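Local coordinates for p800 reaction center core protein (Heliobacterium modesticaldum, PDB 5V8K) that forms the core of a homodimeric photosynthetic reaction centre, holding bacteriochlorophyll g pigments in the membrane and binding a [4Fe-4S] cluster, at residues R64-G69 and S241-P246; H227-L230 and R236-A239. One frame throughout, in Å; residues are numbered along the deposited sequence.

Contact 1. Residues R64-G69 and S241-P246; sequences RLYQLG and SQYAGP. With GBF (Bacteriochlorophyll g), chain J.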
ATOM      1  N   ARG A  64      14.560   2.459  33.652  1.00 39.12           N
ATOM      2  CA  ARG A  64      15.709   3.233  34.109  1.00 39.78           C
ATOM      3  C   ARG A  64      15.667   3.464  35.615  1.00 41.52           C
ATOM      4  O   ARG A  64      16.697   3.342  36.296  1.00 41.45           O
ATOM      5  CB  ARG A  64      15.793   4.556  33.355  1.00 39.54           C
ATOM      6  CG  ARG A  64      16.258   4.367  31.873  1.00 41.46           C
ATOM      7  CD  ARG A  64      17.794   4.460  31.774  1.00 43.63           C
ATOM      8  NE  ARG A  64      18.166   5.845  31.608  1.00 41.93           N
ATOM      9  CZ  ARG A  64      19.108   6.511  32.269  1.00 45.26           C
ATOM     10  NH1 ARG A  64      19.313   7.774  31.941  1.00 47.32           N
ATOM     11  NH2 ARG A  64      19.818   5.971  33.252  1.00 44.80           N
ATOM     12  N   LEU A  65      14.488   3.800  36.167  1.00 44.77           N
ATOM     13  CA  LEU A  65      14.403   4.003  37.615  1.00 45.53           C
ATOM     14  C   LEU A  65      14.887   2.760  38.331  1.00 46.05           C
ATOM     15  O   LEU A  65      15.632   2.837  39.320  1.00 48.04           O
ATOM     16  CB  LEU A  65      12.972   4.305  38.059  1.00 45.54           C
ATOM     17  CG  LEU A  65      12.297   5.607  37.647  1.00 48.92           C
ATOM     18  CD1 LEU A  65      10.957   5.702  38.328  1.00 48.60           C
ATOM     19  CD2 LEU A  65      13.146   6.757  38.024  1.00 50.20           C
ATOM     20  N   TYR A  66      14.428   1.605  37.850  1.00 44.62           N
ATOM     21  CA  TYR A  66      14.836   0.316  38.377  1.00 45.11           C
ATOM     22  C   TYR A  66      16.350   0.160  38.367  1.00 49.91           C
ATOM     23  O   TYR A  66      16.953  -0.221  39.373  1.00 46.51           O
ATOM     24  CB  TYR A  66      14.163  -0.771  37.552  1.00 44.40           C
ATOM     25  CG  TYR A  66      14.643  -2.146  37.871  1.00 46.73           C
ATOM     26  CD1 TYR A  66      14.289  -2.758  39.062  1.00 47.97           C
ATOM     27  CD2 TYR A  66      15.459  -2.838  36.981  1.00 48.61           C
ATOM     28  CE1 TYR A  66      14.735  -4.041  39.364  1.00 50.62           C
ATOM     29  CE2 TYR A  66      15.906  -4.105  37.271  1.00 47.44           C
ATOM     30  CZ  TYR A  66      15.536  -4.691  38.455  1.00 50.12           C
ATOM     31  OH  TYR A  66      15.978  -5.936  38.751  1.00 53.78           O
ATOM     32  N   GLN A  67      16.978   0.438  37.227  1.00 44.64           N
ATOM     33  CA  GLN A  67      18.424   0.301  37.115  1.00 45.12           C
ATOM     34  C   GLN A  67      19.149   1.264  38.051  1.00 46.05           C
ATOM     35  O   GLN A  67      20.259   0.975  38.498  1.00 48.58           O
ATOM     36  CB  GLN A  67      18.850   0.541  35.664  1.00 44.36           C
ATOM     37  CG  GLN A  67      20.355   0.337  35.395  1.00 46.13           C
ATOM     38  CD  GLN A  67      20.774   0.833  34.018  1.00 50.53           C
ATOM     39  OE1 GLN A  67      20.201   1.780  33.473  1.00 50.85           O
ATOM     40  NE2 GLN A  67      21.774   0.182  33.446  1.00 48.86           N
ATOM     41  N   LEU A  68      18.553   2.414  38.354  1.00 44.12           N
ATOM     42  CA  LEU A  68      19.185   3.350  39.278  1.00 45.11           C
ATOM     43  C   LEU A  68      19.083   2.915  40.736  1.00 49.42           C
ATOM     44  O   LEU A  68      19.661   3.576  41.607  1.00 47.12           O
ATOM     45  CB  LEU A  68      18.578   4.733  39.121  1.00 44.91           C
ATOM     46  CG  LEU A  68      18.801   5.314  37.719  1.00 46.60           C
ATOM     47  CD1 LEU A  68      17.729   6.306  37.408  1.00 43.66           C
ATOM     48  CD2 LEU A  68      20.173   5.951  37.632  1.00 44.77           C
ATOM     49  N   GLY A  69      18.426   1.804  41.016  1.00 46.43           N
ATOM     50  CA  GLY A  69      18.235   1.389  42.395  1.00 47.98           C
ATOM     51  C   GLY A  69      17.124   2.101  43.134  1.00 48.15           C
ATOM     52  O   GLY A  69      17.056   1.999  44.364  1.00 50.63           O
ATOM     53  N   SER A 241      10.565  -8.029  37.250  1.00 48.77           N
ATOM     54  CA  SER A 241      10.864  -7.724  38.641  1.00 47.11           C
ATOM     55  C   SER A 241       9.569  -7.569  39.434  1.00 50.73           C
ATOM     56  O   SER A 241       8.468  -7.638  38.890  1.00 51.95           O
ATOM     57  CB  SER A 241      11.684  -6.450  38.742  1.00 46.68           C
ATOM     58  OG  SER A 241      10.861  -5.351  38.393  1.00 45.69           O
ATOM     59  N   GLN A 242       9.725  -7.310  40.735  1.00 52.17           N
ATOM     60  CA  GLN A 242       8.613  -7.060  41.657  1.00 56.48           C
ATOM     61  C   GLN A 242       7.834  -5.807  41.303  1.00 52.83           C
ATOM     62  O   GLN A 242       6.687  -5.667  41.733  1.00 55.03           O
ATOM     63  CB  GLN A 242       9.129  -6.913  43.111  1.00 57.15           C
ATOM     64  CG  GLN A 242      10.192  -5.761  43.268  1.00 65.32           C
ATOM     65  CD  GLN A 242      10.827  -5.642  44.658  1.00 70.50           C
ATOM     66  OE1 GLN A 242      12.047  -5.781  44.800  1.00 73.41           O
ATOM     67  NE2 GLN A 242      10.025  -5.338  45.668  1.00 69.85           N
ATOM     68  N   TYR A 243       8.467  -4.859  40.622  1.00 49.69           N
ATOM     69  CA  TYR A 243       7.813  -3.634  40.194  1.00 48.79           C
ATOM     70  C   TYR A 243       6.953  -3.805  38.950  1.00 48.29           C
ATOM     71  O   TYR A 243       6.154  -2.920  38.646  1.00 51.82           O
ATOM     72  CB  TYR A 243       8.868  -2.556  39.931  1.00 49.49           C
ATOM     73  CG  TYR A 243       9.824  -2.355  41.083  1.00 51.48           C
ATOM     74  CD1 TYR A 243       9.419  -1.704  42.241  1.00 50.67           C
ATOM     75  CD2 TYR A 243      11.126  -2.810  41.012  1.00 52.21           C
ATOM     76  CE1 TYR A 243      10.281  -1.541  43.308  1.00 53.09           C
ATOM     77  CE2 TYR A 243      11.991  -2.637  42.063  1.00 50.44           C
ATOM     78  CZ  TYR A 243      11.559  -2.001  43.199  1.00 54.09           C
ATOM     79  OH  TYR A 243      12.410  -1.824  44.245  1.00 55.20           O
ATOM     80  N   ALA A 244       7.113  -4.888  38.195  1.00 49.46           N
ATOM     81  CA  ALA A 244       6.427  -5.014  36.909  1.00 50.07           C
ATOM     82  C   ALA A 244       4.959  -5.341  37.128  1.00 47.14           C
ATOM     83  O   ALA A 244       4.622  -6.229  37.903  1.00 51.39           O
ATOM     84  CB  ALA A 244       7.077  -6.098  36.040  1.00 44.21           C
ATOM     85  N   GLY A 245       4.087  -4.655  36.415  1.00 46.89           N
ATOM     86  CA  GLY A 245       2.684  -4.974  36.476  1.00 45.62           C
ATOM     87  C   GLY A 245       2.421  -6.355  35.928  1.00 47.30           C
ATOM     88  O   GLY A 245       3.232  -6.931  35.185  1.00 47.27           O
ATOM     89  N   PRO A 246       1.268  -6.916  36.279  1.00 47.68           N
ATOM     90  CA  PRO A 246       1.024  -8.308  35.898  1.00 47.81           C
ATOM     91  C   PRO A 246       1.079  -8.551  34.388  1.00 48.71           C
ATOM     92  O   PRO A 246       1.664  -9.557  33.975  1.00 51.45           O
ATOM     93  CB  PRO A 246      -0.353  -8.602  36.473  1.00 45.60           C
ATOM     94  CG  PRO A 246      -0.634  -7.493  37.415  1.00 49.65           C
ATOM     95  CD  PRO A 246       0.141  -6.322  37.008  1.00 47.43           C
TER
HETATM   96 MG   GBF J1008      18.029  14.091  34.720  1.00 47.96          MG
HETATM   97  CHA GBF J1008      17.287  10.769  33.877  1.00 43.91           C
HETATM   98  CHB GBF J1008      19.108  13.050  37.691  1.00 47.78           C
HETATM   99  CHC GBF J1008      19.104  17.319  35.156  1.00 48.01           C
HETATM  100  CHD GBF J1008      17.357  14.898  31.281  1.00 45.44           C
HETATM  101  NA  GBF J1008      18.013  12.351  35.653  1.00 50.01           N
HETATM  102  C1A GBF J1008      17.712  11.101  35.281  1.00 48.06           C
HETATM  103  C2A GBF J1008      18.132   9.977  36.186  1.00 50.07           C
HETATM  104  C3A GBF J1008      18.309  10.769  37.472  1.00 48.66           C
HETATM  105  C4A GBF J1008      18.496  12.148  36.895  1.00 48.43           C
HETATM  106  CMA GBF J1008      17.088  10.732  38.415  1.00 47.39           C
HETATM  107  CAA GBF J1008      19.380   9.150  35.853  1.00 44.98           C
HETATM  108  CBA GBF J1008      20.600  10.001  35.566  1.00 45.31           C
HETATM  109  CGA GBF J1008      20.574  10.621  34.199  1.00 51.70           C
HETATM  110  O1A GBF J1008      20.365   9.959  33.191  1.00 51.82           O
HETATM  111  O2A GBF J1008      21.272  11.868  34.064  1.00 53.41           O
HETATM  112  NB  GBF J1008      19.063  15.026  36.206  1.00 47.44           N
HETATM  113  C1B GBF J1008      19.369  14.473  37.394  1.00 52.14           C
HETATM  114  C2B GBF J1008      20.062  15.395  38.159  1.00 53.86           C
HETATM  115  C3B GBF J1008      20.050  16.587  37.454  1.00 57.74           C
HETATM  116  C4B GBF J1008      19.343  16.333  36.248  1.00 52.97           C
HETATM  117  CMB GBF J1008      20.694  15.150  39.506  1.00 51.75           C
HETATM  118  CAB GBF J1008      20.713  17.790  38.013  1.00 61.02           C
HETATM  119  CBB GBF J1008      20.702  19.021  37.581  1.00 68.46           C
HETATM  120  NC  GBF J1008      18.212  15.714  33.483  1.00 53.19           N
HETATM  121  C1C GBF J1008      18.590  16.940  33.832  1.00 48.87           C
HETATM  122  C2C GBF J1008      18.563  18.142  32.960  1.00 49.75           C
HETATM  123  C3C GBF J1008      18.059  17.285  31.877  1.00 48.83           C
HETATM  124  C4C GBF J1008      17.876  15.938  32.194  1.00 46.44           C
HETATM  125  CMC GBF J1008      17.544  19.151  33.488  1.00 51.23           C
HETATM  126  CAC GBF J1008      17.737  17.799  30.516  1.00 50.86           C
HETATM  127  CBC GBF J1008      17.931  19.248  30.105  1.00 55.78           C
HETATM  128  ND  GBF J1008      17.486  13.203  32.993  1.00 49.00           N
HETATM  129  C1D GBF J1008      17.221  13.500  31.725  1.00 46.62           C
HETATM  130  C2D GBF J1008      16.755  12.371  30.669  1.00 46.44           C
HETATM  131  C3D GBF J1008      16.850  11.416  31.684  1.00 47.73           C
HETATM  132  C4D GBF J1008      17.246  11.844  32.979  1.00 46.32           C
HETATM  133  CMD GBF J1008      16.404  12.331  29.219  1.00 49.55           C
HETATM  134  CAD GBF J1008      16.599   9.958  31.788  1.00 49.44           C
HETATM  135  OBD GBF J1008      16.275   9.056  30.959  1.00 48.04           O
HETATM  136  CBD GBF J1008      16.776   9.535  33.227  1.00 51.29           C
HETATM  137  CGD GBF J1008      15.529   8.951  33.801  1.00 55.34           C
HETATM  138  O1D GBF J1008      14.411   9.435  33.756  1.00 60.52           O
HETATM  139  O2D GBF J1008      15.621   7.703  34.464  1.00 59.96           O
HETATM  140  CED GBF J1008      14.329   7.227  34.826  1.00 64.95           C
HETATM  141  C1  GBF J1008      21.041  12.671  32.924  1.00 52.56           C
HETATM  142  C2  GBF J1008      21.277  14.132  33.253  1.00 54.50           C
HETATM  143  C3  GBF J1008      22.504  14.610  33.452  1.00 54.50           C
HETATM  144  C4  GBF J1008      23.648  13.665  33.348  1.00 50.77           C
HETATM  145  C5  GBF J1008      22.715  16.070  33.802  1.00 61.07           C
HETATM  146  C6  GBF J1008      23.491  16.220  35.110  1.00 69.60           C
HETATM  147  C7  GBF J1008      23.604  17.686  35.498  1.00 73.37           C
HETATM  148  C8  GBF J1008      24.741  18.231  35.971  1.00 78.44           C
HETATM  149  C9  GBF J1008      24.801  19.699  36.336  1.00 81.13           C
HETATM  150  C10 GBF J1008      25.994  17.424  36.134  1.00 83.64           C

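Contact 2. Residues H227-L230 and R236-A239; sequences HPQL and REYA. With GBF (Bacteriochlorophyll g), chain Q.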
ATOM      1  N   HIS A 227      24.331  -7.319  30.076  1.00 41.73           N
ATOM      2  CA  HIS A 227      24.543  -7.429  31.507  1.00 42.97           C
ATOM      3  C   HIS A 227      23.365  -6.814  32.278  1.00 46.44           C
ATOM      4  O   HIS A 227      22.867  -5.744  31.908  1.00 44.81           O
ATOM      5  CB  HIS A 227      25.859  -6.746  31.872  1.00 43.87           C
ATOM      6  CG  HIS A 227      26.263  -6.938  33.293  1.00 47.48           C
ATOM      7  ND1 HIS A 227      25.591  -6.346  34.336  1.00 49.99           N
ATOM      8  CD2 HIS A 227      27.296  -7.617  33.843  1.00 47.11           C
ATOM      9  CE1 HIS A 227      26.170  -6.679  35.470  1.00 47.22           C
ATOM     10  NE2 HIS A 227      27.205  -7.451  35.200  1.00 52.24           N
ATOM     11  N   PRO A 228      22.884  -7.472  33.339  1.00 50.74           N
ATOM     12  CA  PRO A 228      21.599  -7.061  33.944  1.00 50.41           C
ATOM     13  C   PRO A 228      21.641  -5.741  34.715  1.00 52.49           C
ATOM     14  O   PRO A 228      20.578  -5.149  34.907  1.00 49.02           O
ATOM     15  CB  PRO A 228      21.245  -8.228  34.878  1.00 51.49           C
ATOM     16  CG  PRO A 228      22.495  -9.022  35.058  1.00 54.29           C
ATOM     17  CD  PRO A 228      23.314  -8.800  33.784  1.00 51.42           C
ATOM     18  N   GLN A 229      22.804  -5.249  35.140  1.00 48.03           N
ATOM     19  CA  GLN A 229      22.883  -3.959  35.800  1.00 48.39           C
ATOM     20  C   GLN A 229      23.795  -2.970  35.114  1.00 49.28           C
ATOM     21  O   GLN A 229      23.491  -1.772  35.124  1.00 51.95           O
ATOM     22  CB  GLN A 229      23.366  -4.121  37.255  1.00 53.69           C
ATOM     23  CG  GLN A 229      22.423  -4.913  38.140  1.00 50.44           C
ATOM     24  CD  GLN A 229      22.784  -6.392  38.237  1.00 56.28           C
ATOM     25  OE1 GLN A 229      23.955  -6.781  38.167  1.00 60.91           O
ATOM     26  NE2 GLN A 229      21.765  -7.224  38.406  1.00 51.47           N
ATOM     27  N   LEU A 230      24.891  -3.437  34.512  1.00 47.34           N
ATOM     28  CA  LEU A 230      25.890  -2.600  33.875  1.00 47.24           C
ATOM     29  C   LEU A 230      25.706  -2.516  32.367  1.00 47.55           C
ATOM     30  O   LEU A 230      26.515  -1.872  31.685  1.00 47.22           O
ATOM     31  CB  LEU A 230      27.298  -3.133  34.201  1.00 53.11           C
ATOM     32  CG  LEU A 230      27.622  -3.334  35.695  1.00 52.44           C
ATOM     33  CD1 LEU A 230      29.013  -3.892  35.871  1.00 52.66           C
ATOM     34  CD2 LEU A 230      27.499  -2.002  36.445  1.00 51.49           C
ATOM     35  N   ARG A 236      15.406  -6.299  30.543  1.00 44.39           N
ATOM     36  CA  ARG A 236      14.870  -7.650  30.746  1.00 47.92           C
ATOM     37  C   ARG A 236      14.457  -7.845  32.201  1.00 49.14           C
ATOM     38  O   ARG A 236      13.368  -8.348  32.488  1.00 48.57           O
ATOM     39  CB  ARG A 236      15.900  -8.729  30.369  1.00 47.35           C
ATOM     40  CG  ARG A 236      16.225  -8.898  28.890  1.00 48.51           C
ATOM     41  CD  ARG A 236      17.187 -10.105  28.673  1.00 46.89           C
ATOM     42  NE  ARG A 236      18.512  -9.849  29.240  1.00 47.89           N
ATOM     43  CZ  ARG A 236      18.984 -10.384  30.365  1.00 50.05           C
ATOM     44  NH1 ARG A 236      18.260 -11.252  31.050  1.00 48.35           N
ATOM     45  NH2 ARG A 236      20.195 -10.052  30.804  1.00 47.79           N
ATOM     46  N   GLU A 237      15.341  -7.477  33.129  1.00 45.74           N
ATOM     47  CA  GLU A 237      15.096  -7.718  34.551  1.00 46.26           C
ATOM     48  C   GLU A 237      13.912  -6.917  35.053  1.00 44.37           C
ATOM     49  O   GLU A 237      13.067  -7.439  35.776  1.00 47.38           O
ATOM     50  CB  GLU A 237      16.342  -7.358  35.351  1.00 49.52           C
ATOM     51  CG  GLU A 237      17.554  -8.203  35.016  1.00 59.21           C
ATOM     52  CD  GLU A 237      17.681  -9.392  35.891  1.00 72.42           C
ATOM     53  OE1 GLU A 237      17.438 -10.499  35.359  1.00 77.69           O
ATOM     54  OE2 GLU A 237      18.017  -9.216  37.094  1.00 76.35           O
ATOM     55  N   TYR A 238      13.836  -5.636  34.690  1.00 44.12           N
ATOM     56  CA  TYR A 238      12.711  -4.834  35.141  1.00 42.20           C
ATOM     57  C   TYR A 238      11.378  -5.488  34.778  1.00 41.17           C
ATOM     58  O   TYR A 238      10.466  -5.580  35.610  1.00 42.96           O
ATOM     59  CB  TYR A 238      12.801  -3.409  34.577  1.00 40.33           C
ATOM     60  CG  TYR A 238      11.513  -2.675  34.721  1.00 39.63           C
ATOM     61  CD1 TYR A 238      11.099  -2.214  35.954  1.00 40.53           C
ATOM     62  CD2 TYR A 238      10.678  -2.511  33.641  1.00 38.56           C
ATOM     63  CE1 TYR A 238       9.870  -1.570  36.106  1.00 43.26           C
ATOM     64  CE2 TYR A 238       9.464  -1.876  33.770  1.00 38.37           C
ATOM     65  CZ  TYR A 238       9.068  -1.392  34.998  1.00 43.86           C
ATOM     66  OH  TYR A 238       7.848  -0.770  35.146  1.00 43.59           O
ATOM     67  N   ALA A 239      11.257  -5.979  33.543  1.00 43.73           N
ATOM     68  CA  ALA A 239       9.970  -6.484  33.050  1.00 43.98           C
ATOM     69  C   ALA A 239       9.491  -7.711  33.795  1.00 46.01           C
ATOM     70  O   ALA A 239       8.306  -8.032  33.700  1.00 44.08           O
ATOM     71  CB  ALA A 239      10.026  -6.822  31.548  1.00 42.44           C
TER
HETATM   72 MG   GBF Q1015      27.624   5.629  30.682  1.00 50.80          MG
HETATM   73  CHA GBF Q1015      24.638   5.220  32.440  1.00 44.35           C
HETATM   74  CHB GBF Q1015      27.819   2.368  30.305  1.00 44.92           C
HETATM   75  CHC GBF Q1015      30.100   6.358  28.395  1.00 46.64           C
HETATM   76  CHD GBF Q1015      27.223   9.149  31.234  1.00 46.60           C
HETATM   77  NA  GBF Q1015      26.452   4.130  31.209  1.00 44.52           N
HETATM   78  C1A GBF Q1015      25.323   4.010  31.902  1.00 44.00           C
HETATM   79  C2A GBF Q1015      24.606   2.707  31.748  1.00 50.64           C
HETATM   80  C3A GBF Q1015      25.872   1.850  31.677  1.00 48.47           C
HETATM   81  C4A GBF Q1015      26.778   2.840  31.026  1.00 44.47           C
HETATM   82  CMA GBF Q1015      26.446   1.404  33.013  1.00 51.69           C
HETATM   83  CAA GBF Q1015      23.772   2.751  30.466  1.00 51.06           C
HETATM   84  CBA GBF Q1015      23.449   1.402  29.870  1.00 53.55           C
HETATM   85  CGA GBF Q1015      24.518   0.959  28.898  1.00 54.49           C
HETATM   86  O1A GBF Q1015      24.880  -0.208  28.900  1.00 57.77           O
HETATM   87  O2A GBF Q1015      25.340   1.939  28.202  1.00 53.43           O
HETATM   88  NB  GBF Q1015      28.737   4.477  29.435  1.00 48.07           N
HETATM   89  C1B GBF Q1015      28.808   3.147  29.509  1.00 45.43           C
HETATM   90  C2B GBF Q1015      29.890   2.716  28.734  1.00 50.08           C
HETATM   91  C3B GBF Q1015      30.493   3.856  28.208  1.00 46.46           C
HETATM   92  C4B GBF Q1015      29.757   4.937  28.695  1.00 50.87           C
HETATM   93  CMB GBF Q1015      30.280   1.275  28.536  1.00 46.13           C
HETATM   94  CAB GBF Q1015      31.667   3.969  27.313  1.00 47.24           C
HETATM   95  CBB GBF Q1015      32.475   3.024  26.889  1.00 47.80           C
HETATM   96  NC  GBF Q1015      28.469   7.365  30.009  1.00 50.41           N
HETATM   97  C1C GBF Q1015      29.425   7.490  29.079  1.00 46.67           C
HETATM   98  C2C GBF Q1015      30.007   8.784  28.620  1.00 47.91           C
HETATM   99  C3C GBF Q1015      29.060   9.462  29.506  1.00 47.21           C
HETATM  100  C4C GBF Q1015      28.231   8.664  30.279  1.00 48.94           C
HETATM  101  CMC GBF Q1015      31.463   8.887  29.095  1.00 49.25           C
HETATM  102  CAC GBF Q1015      28.992  10.932  29.619  1.00 47.78           C
HETATM  103  CBC GBF Q1015      29.860  11.847  28.789  1.00 48.54           C
HETATM  104  ND  GBF Q1015      26.380   6.945  31.567  1.00 49.11           N
HETATM  105  C1D GBF Q1015      26.245   8.234  31.805  1.00 45.79           C
HETATM  106  C2D GBF Q1015      25.004   8.822  32.651  1.00 49.60           C
HETATM  107  C3D GBF Q1015      24.518   7.512  32.801  1.00 48.52           C
HETATM  108  C4D GBF Q1015      25.250   6.459  32.210  1.00 44.72           C
HETATM  109  CMD GBF Q1015      24.575  10.195  33.096  1.00 52.07           C
HETATM  110  CAD GBF Q1015      23.370   6.862  33.485  1.00 50.18           C
HETATM  111  OBD GBF Q1015      22.350   7.258  34.153  1.00 56.17           O
HETATM  112  CBD GBF Q1015      23.375   5.410  33.172  1.00 45.71           C
HETATM  113  CGD GBF Q1015      23.278   4.551  34.408  1.00 46.62           C
HETATM  114  O1D GBF Q1015      24.233   4.107  35.022  1.00 46.92           O
HETATM  115  O2D GBF Q1015      21.994   4.196  34.891  1.00 50.04           O
HETATM  116  CED GBF Q1015      21.957   3.395  36.088  1.00 47.64           C
HETATM  117  C1  GBF Q1015      26.211   1.492  27.148  1.00 41.12           C
HETATM  118  C2  GBF Q1015      26.994   2.665  26.621  1.00 41.71           C
HETATM  119  C3  GBF Q1015      27.144   2.937  25.325  1.00 45.13           C
HETATM  120  C4  GBF Q1015      26.554   2.032  24.290  1.00 39.87           C
HETATM  121  C5  GBF Q1015      27.915   4.170  24.900  1.00 47.60           C
HETATM  122  C6  GBF Q1015      26.927   5.170  24.320  1.00 47.72           C
HETATM  123  C7  GBF Q1015      27.643   6.434  23.903  1.00 47.84           C
HETATM  124  C8  GBF Q1015      28.208   6.598  22.688  1.00 48.42           C
HETATM  125  C9  GBF Q1015      28.159   5.509  21.655  1.00 49.10           C
HETATM  126  C10 GBF Q1015      28.916   7.878  22.279  1.00 51.95           C
HETATM  127  C11 GBF Q1015      28.820   9.009  23.307  1.00 48.60           C
HETATM  128  C12 GBF Q1015      29.431  10.262  22.720  1.00 50.67           C
HETATM  129  C13 GBF Q1015      30.099  11.160  23.449  1.00 54.00           C
HETATM  130  C14 GBF Q1015      30.296  10.996  24.927  1.00 52.20           C
HETATM  131  C15 GBF Q1015      30.668  12.377  22.783  1.00 46.63           C
HETATM  132  O   HOH W   1      18.637  -6.554  38.012  1.00 76.33           O

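Contact 1. Residues R64-G69 and S241-P246
Y66 and Y243 bring their rings together with the two side chains crossing at about a right angle: Y243 CE2 lies in plane at the edge of the Y66 ring, and the closest approach, Y66 CD1 to Y243 CD2, is 3.7 Å. One face of the Y243 ring is taken by its neighbour Q242, whose CG sits 3.7 Å above the plane, over the ring centre. S241 CB comes within 3.9 Å of Y66 CE1. CG of Y66 is anti to the backbone N (chi1 172°), which swings the ring off helix 58-67 toward the loop. The helix ends there in a Schellman motif: G69, at phi 79°, follows the last turn, a backbone angle that favours glycine. The facing loop, between helices 234-240 and 246-254, folds into a type I beta turn from S241 to A244; S241 OG is hydrogen-bonded to Y238 O and accepts only weakly from Y243 N. R64, from the same helix, reaches instead the pigments of this photosystem I-like core protein. One guanidinium face has O2D of bacteriochlorophyll g chain J over its centre, while R64 NH1 gives that pigment's O1A a bond of 2.7 Å, bent to 143°. R64 NE is hydrogen-bonded to O1A of another bacteriochlorophyll g and R64 NH2 to OBD of the chain Q pigment, and a leucine in R64's place would probably leave the carbonyl oxygens of all three pigments without this shared donor. Apolar cover comes from L65, CD2 3.4 Å from CED of the chain J pigment, and L68, CD1 3.6 Å from its CAA.

Contact 2. Residues H227-L230 and R236-A239
P228 turns its ring toward helix 234-240, where CB rests on the aliphatic part of E237, 3.7 Å from E237 CG. The glutamate leaves the backbone with CG anti to the carbonyl carbon and then bends sharply (chi2 -92°), a kink that lays the CH2 group and the carboxylate carbon alongside the proline instead of extending them past it. R236 approaches the same proline more loosely: P228 CD lies at the edge of its guanidinium, near the plane, and R236 NE is held by Q226 OE1. Q229 starts off in another direction, but its amide end swings back toward the helix. Q229 NE2 and E237 OE2 stay 4.4 Å apart, and a water fills the step between them, accepting from Q229 NE2 at 3.2 Å and donating to E237 OE2 at 2.9 Å. The glutamate thus meets the loop through its CH2 and, by way of water, through its carboxylate. H227 faces away from the helix, and its ring is sandwiched within the loop. P228 CD lies 3.3 Å above one face of the imidazole and L230 CB 3.6 Å above the opposite face, both offset toward the rim. H227 ND1 accepts from Q229 N at 3.1 Å, with an N-H...N angle of 161° and the donor close to the ring plane, which probably fixes the ring's rotation. L230 O, bonded to W225 NE1, also touches methyl CMA of bacteriochlorophyll g chain Q. The loop joins helix 200-224, predicted to span the membrane, to helix 234-240, whose Y238 reaches helices 58-67, 246-254 and 258-291 while A239 packs on 246-254.

Overall arrangement
Read from the N terminus, the chain reaches helix 58-67 after two earlier helices, and its end supplies 64-69. It then runs through a series of largely helical segments before returning, after 171 intervening residues, with 241-246, so that contact 1 closes a long loop. Contact 2 is nested inside that loop and is itself local: five residues separate 227-230 from 236-239, making a tight return from helix 200-224 into helix 234-240. The two centres lie 9 Å apart and their residues touch directly. Q67 NE2 is probably hydrogen-bonded to Q229 O, and Y66 packs on Y238. Helix 234-240 thus joins both contacts, tying the early helix 58-67 to the connection that leads on to helix 246-254.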